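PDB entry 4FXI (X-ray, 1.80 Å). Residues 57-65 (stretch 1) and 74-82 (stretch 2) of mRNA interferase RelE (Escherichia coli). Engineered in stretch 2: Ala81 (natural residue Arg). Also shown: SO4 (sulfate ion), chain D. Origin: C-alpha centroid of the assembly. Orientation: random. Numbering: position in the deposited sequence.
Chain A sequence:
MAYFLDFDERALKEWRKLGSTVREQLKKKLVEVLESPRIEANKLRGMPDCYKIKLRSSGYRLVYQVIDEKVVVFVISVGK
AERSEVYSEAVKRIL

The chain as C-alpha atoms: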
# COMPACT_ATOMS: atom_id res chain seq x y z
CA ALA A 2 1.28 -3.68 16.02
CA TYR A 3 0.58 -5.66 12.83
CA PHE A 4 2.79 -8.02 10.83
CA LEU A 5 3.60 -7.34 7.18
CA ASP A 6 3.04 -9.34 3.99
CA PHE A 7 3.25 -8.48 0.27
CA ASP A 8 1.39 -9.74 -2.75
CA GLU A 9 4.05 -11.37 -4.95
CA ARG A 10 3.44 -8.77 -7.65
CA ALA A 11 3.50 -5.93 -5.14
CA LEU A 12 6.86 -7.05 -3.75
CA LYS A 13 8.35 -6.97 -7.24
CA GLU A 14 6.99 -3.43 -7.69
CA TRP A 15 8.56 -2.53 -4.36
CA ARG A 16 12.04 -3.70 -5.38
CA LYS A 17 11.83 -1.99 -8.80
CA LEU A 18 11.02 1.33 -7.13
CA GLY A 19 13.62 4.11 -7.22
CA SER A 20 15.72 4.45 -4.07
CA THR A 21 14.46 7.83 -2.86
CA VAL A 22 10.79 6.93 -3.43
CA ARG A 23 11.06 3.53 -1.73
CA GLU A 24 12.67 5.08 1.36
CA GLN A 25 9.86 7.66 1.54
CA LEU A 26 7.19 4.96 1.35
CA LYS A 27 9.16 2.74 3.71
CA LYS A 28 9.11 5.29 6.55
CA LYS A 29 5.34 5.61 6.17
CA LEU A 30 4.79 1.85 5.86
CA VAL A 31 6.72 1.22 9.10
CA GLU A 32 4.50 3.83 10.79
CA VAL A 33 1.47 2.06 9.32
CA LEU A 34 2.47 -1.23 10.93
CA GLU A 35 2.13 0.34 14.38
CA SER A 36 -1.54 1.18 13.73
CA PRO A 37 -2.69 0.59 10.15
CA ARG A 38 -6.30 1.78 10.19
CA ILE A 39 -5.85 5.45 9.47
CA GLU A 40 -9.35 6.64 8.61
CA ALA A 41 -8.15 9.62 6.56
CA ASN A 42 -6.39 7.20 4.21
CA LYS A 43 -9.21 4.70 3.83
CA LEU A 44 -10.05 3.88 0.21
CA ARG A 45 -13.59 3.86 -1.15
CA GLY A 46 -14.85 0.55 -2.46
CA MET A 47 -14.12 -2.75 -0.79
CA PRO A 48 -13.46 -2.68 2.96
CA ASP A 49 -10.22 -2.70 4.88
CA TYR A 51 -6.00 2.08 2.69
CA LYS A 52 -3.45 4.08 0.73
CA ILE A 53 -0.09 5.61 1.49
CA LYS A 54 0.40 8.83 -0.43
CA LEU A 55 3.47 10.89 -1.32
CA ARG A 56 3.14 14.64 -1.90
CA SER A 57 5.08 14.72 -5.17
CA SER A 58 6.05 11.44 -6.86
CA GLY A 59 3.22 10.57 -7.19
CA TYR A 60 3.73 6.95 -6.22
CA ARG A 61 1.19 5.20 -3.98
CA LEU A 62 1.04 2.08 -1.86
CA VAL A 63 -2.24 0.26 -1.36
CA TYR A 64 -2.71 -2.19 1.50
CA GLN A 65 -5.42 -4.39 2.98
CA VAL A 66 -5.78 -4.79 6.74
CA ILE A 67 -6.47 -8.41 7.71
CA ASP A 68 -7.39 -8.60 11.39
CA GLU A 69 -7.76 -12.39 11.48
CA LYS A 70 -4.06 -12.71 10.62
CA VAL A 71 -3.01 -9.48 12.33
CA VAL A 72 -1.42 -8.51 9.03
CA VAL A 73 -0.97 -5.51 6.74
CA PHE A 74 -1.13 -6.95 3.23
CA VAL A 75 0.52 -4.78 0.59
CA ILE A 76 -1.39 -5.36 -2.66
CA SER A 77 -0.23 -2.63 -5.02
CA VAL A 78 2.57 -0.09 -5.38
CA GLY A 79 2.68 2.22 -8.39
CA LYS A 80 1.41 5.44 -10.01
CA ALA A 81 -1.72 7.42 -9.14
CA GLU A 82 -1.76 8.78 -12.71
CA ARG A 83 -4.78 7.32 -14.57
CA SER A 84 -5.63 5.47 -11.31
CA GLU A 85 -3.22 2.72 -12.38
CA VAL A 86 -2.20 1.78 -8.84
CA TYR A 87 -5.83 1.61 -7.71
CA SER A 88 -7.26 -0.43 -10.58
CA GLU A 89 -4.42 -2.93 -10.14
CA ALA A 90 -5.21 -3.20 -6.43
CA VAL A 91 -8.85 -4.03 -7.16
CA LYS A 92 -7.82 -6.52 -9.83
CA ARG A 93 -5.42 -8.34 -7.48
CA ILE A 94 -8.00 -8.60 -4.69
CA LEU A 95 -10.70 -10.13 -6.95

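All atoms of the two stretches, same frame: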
# COMPACT_ATOMS: atom_id res chain seq x y z
N SER A 57 4.65 14.41 -3.81
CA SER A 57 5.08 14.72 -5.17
C SER A 57 5.92 13.65 -5.87
O SER A 57 7.06 13.92 -6.26
CB SER A 57 5.86 16.04 -5.18
OG SER A 57 7.24 15.80 -4.96
N SER A 58 5.36 12.45 -6.05
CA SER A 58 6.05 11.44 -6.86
C SER A 58 5.42 11.07 -8.22
O SER A 58 6.14 11.09 -9.23
CB SER A 58 6.45 10.21 -6.03
OG SER A 58 5.46 9.88 -5.08
N GLY A 59 4.13 10.74 -8.31
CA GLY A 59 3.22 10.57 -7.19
C GLY A 59 2.91 9.09 -7.05
O GLY A 59 1.85 8.59 -7.44
N TYR A 60 3.87 8.37 -6.50
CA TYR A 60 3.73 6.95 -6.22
C TYR A 60 2.79 6.72 -5.04
O TYR A 60 2.64 7.59 -4.18
CB TYR A 60 5.10 6.33 -5.95
CG TYR A 60 5.81 5.93 -7.21
CD1 TYR A 60 6.54 6.86 -7.95
CD2 TYR A 60 5.74 4.64 -7.68
CE1 TYR A 60 7.18 6.50 -9.11
CE2 TYR A 60 6.38 4.26 -8.85
CZ TYR A 60 7.10 5.20 -9.56
OH TYR A 60 7.74 4.83 -10.72
N ARG A 61 2.16 5.55 -5.01
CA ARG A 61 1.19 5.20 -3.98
C ARG A 61 1.38 3.76 -3.57
O ARG A 61 1.78 2.93 -4.37
CB ARG A 61 -0.23 5.35 -4.52
CG ARG A 61 -0.57 6.72 -5.05
CD ARG A 61 -0.65 7.74 -3.93
NE ARG A 61 -1.06 9.05 -4.43
CZ ARG A 61 -0.21 10.02 -4.79
NH1 ARG A 61 1.10 9.83 -4.69
NH2 ARG A 61 -0.68 11.17 -5.23
N LEU A 62 1.08 3.46 -2.31
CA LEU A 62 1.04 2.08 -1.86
C LEU A 62 -0.38 1.79 -1.38
O LEU A 62 -0.96 2.57 -0.62
CB LEU A 62 2.09 1.82 -0.76
CG LEU A 62 2.20 0.37 -0.25
CD1 LEU A 62 3.65 0.04 0.14
CD2 LEU A 62 1.27 0.08 0.94
N VAL A 63 -0.94 0.67 -1.82
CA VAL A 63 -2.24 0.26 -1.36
C VAL A 63 -2.13 -1.01 -0.52
O VAL A 63 -1.47 -1.96 -0.91
CB VAL A 63 -3.21 0.02 -2.54
CG1 VAL A 63 -4.57 -0.42 -2.02
CG2 VAL A 63 -3.34 1.30 -3.39
N TYR A 64 -2.77 -1.02 0.65
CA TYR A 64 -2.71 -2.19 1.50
C TYR A 64 -4.06 -2.57 2.05
O TYR A 64 -4.94 -1.72 2.20
CB TYR A 64 -1.69 -2.01 2.64
CG TYR A 64 -2.01 -0.88 3.62
CD1 TYR A 64 -2.80 -1.11 4.75
CD2 TYR A 64 -1.48 0.39 3.44
CE1 TYR A 64 -3.08 -0.08 5.66
CE2 TYR A 64 -1.74 1.42 4.34
CZ TYR A 64 -2.55 1.18 5.43
OH TYR A 64 -2.79 2.22 6.31
N GLN A 65 -4.21 -3.85 2.37
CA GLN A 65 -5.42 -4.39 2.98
C GLN A 65 -5.11 -4.75 4.42
O GLN A 65 -4.11 -5.40 4.70
CB GLN A 65 -5.83 -5.64 2.21
CG GLN A 65 -7.09 -6.31 2.70
CD GLN A 65 -7.39 -7.60 1.94
OE1 GLN A 65 -6.50 -8.41 1.69
NE2 GLN A 65 -8.64 -7.78 1.56
N PHE A 74 -1.41 -6.26 4.48
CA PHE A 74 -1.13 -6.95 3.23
C PHE A 74 -0.96 -5.94 2.12
O PHE A 74 -1.92 -5.30 1.69
CB PHE A 74 -2.29 -7.91 2.92
CG PHE A 74 -2.10 -8.73 1.68
CD1 PHE A 74 -0.99 -9.55 1.52
CD2 PHE A 74 -3.04 -8.70 0.67
CE1 PHE A 74 -0.82 -10.31 0.37
CE2 PHE A 74 -2.88 -9.45 -0.49
CZ PHE A 74 -1.76 -10.26 -0.63
N VAL A 75 0.27 -5.75 1.66
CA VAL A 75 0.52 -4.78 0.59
C VAL A 75 0.10 -5.39 -0.74
O VAL A 75 0.65 -6.40 -1.15
CB VAL A 75 2.00 -4.41 0.52
CG1 VAL A 75 2.25 -3.43 -0.64
CG2 VAL A 75 2.45 -3.79 1.85
N ILE A 76 -0.88 -4.78 -1.41
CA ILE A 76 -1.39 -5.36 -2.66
C ILE A 76 -0.93 -4.67 -3.94
O ILE A 76 -0.93 -5.27 -5.02
CB ILE A 76 -2.91 -5.37 -2.68
CG1 ILE A 76 -3.42 -3.96 -2.50
CG2 ILE A 76 -3.44 -6.22 -1.55
CD1 ILE A 76 -4.87 -3.93 -2.22
N SER A 77 -0.55 -3.40 -3.84
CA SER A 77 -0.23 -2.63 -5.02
C SER A 77 0.69 -1.45 -4.70
O SER A 77 0.43 -0.69 -3.76
CB SER A 77 -1.52 -2.12 -5.68
OG SER A 77 -1.24 -1.47 -6.91
N VAL A 78 1.77 -1.31 -5.46
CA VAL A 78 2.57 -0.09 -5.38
C VAL A 78 2.92 0.40 -6.79
O VAL A 78 3.47 -0.33 -7.61
CB VAL A 78 3.81 -0.21 -4.43
CG1 VAL A 78 3.90 -1.59 -3.82
CG2 VAL A 78 5.10 0.20 -5.12
N GLY A 79 2.54 1.65 -7.06
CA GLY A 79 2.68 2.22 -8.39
C GLY A 79 2.11 3.63 -8.49
O GLY A 79 1.95 4.30 -7.48
N LYS A 80 1.79 4.05 -9.71
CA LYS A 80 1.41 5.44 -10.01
C LYS A 80 -0.08 5.76 -9.84
O LYS A 80 -0.95 5.00 -10.26
CB LYS A 80 1.82 5.79 -11.45
CG LYS A 80 3.29 5.58 -11.76
CD LYS A 80 4.17 6.51 -10.95
CE LYS A 80 3.89 7.97 -11.28
NZ LYS A 80 4.87 8.88 -10.63
N ALA A 81 -0.35 6.93 -9.26
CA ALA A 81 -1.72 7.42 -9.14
C ALA A 81 -2.28 7.90 -10.48
O ALA A 81 -3.49 7.91 -10.68
CB ALA A 81 -1.79 8.54 -8.11
N GLU A 82 -1.38 8.29 -11.39
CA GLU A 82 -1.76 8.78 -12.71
C GLU A 82 -2.63 7.76 -13.44
O GLU A 82 -2.24 6.59 -13.56
CB GLU A 82 -0.51 9.12 -13.53
CG GLU A 82 -0.73 10.14 -14.64
CD GLU A 82 0.55 10.90 -15.00
OE1 GLU A 82 1.46 10.29 -15.60
OE2 GLU A 82 0.64 12.10 -14.67
S SO4 D . -4.56 10.15 -5.16
O1 SO4 D . -5.22 10.81 -4.04
O2 SO4 D . -5.57 9.60 -6.06
O3 SO4 D . -3.73 11.12 -5.88
O4 SO4 D . -3.71 9.07 -4.67

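Residues 60-65 of RelE and the strand running on from Phe74 lie as antiparallel neighbours, and backbone hydrogen bonds supply most of the polar pairing between them. At one end the backbone N and O of Gln65 and Phe74 satisfy one another: Gln65 N donates to Phe74 O and Phe74 N to Gln65 O, both at 2.8 Å. A beta bulge follows, where the register shifts by one between Val63 and Tyr64. There Val63 O accepts twice, from Ile76 N at 2.9 Å and, weakly, from Ser77 N at 3.4 Å, while Val63 N donates to Ser77 O at 2.7 Å in a nearly straight bond. The regular alternation resumes at Arg61 and Gly79, with Arg61 N to Gly79 O at 2.8 Å and Gly79 N to Arg61 O at 3.1 Å. Beyond it the pairing loosens to one weak bond, from Ala81 N to Gly59 O at 3.3 Å. The carbonyls of Ser77 and Phe74 also receive CA-H contacts, Leu62 CA to Ser77 O at 3.4 Å and Tyr64 CA to Phe74 O at 3.2 Å.

Side chains complete the account. Across the cis peptide bond between Ser58 and Gly59, Tyr60 N donates to Ser58 OG at 2.6 Å. The Lys80 side chain folds back so that its CD lies over one face of the Tyr60 ring, 3.6 Å from the centroid, and its NZ comes within 2.9 Å of Ser58 O. Arg61 uses three nitrogens: NH1 donates to Tyr60 O at 2.8 Å, NE to sulfate O4 at 2.7 Å and NH2 to sulfate O3 at 3.1 Å. The engineered Ala81 places its CB over one face of this guanidinium. Tyr64 OH and Ser77 OG are satisfied elsewhere in the structure. Apolar contacts add to both faces: Leu62 CD1 is 3.8 Å from Val75 CG1 on one, and Val63 CG1 is 3.5 Å from Ile76 CD1 on the other.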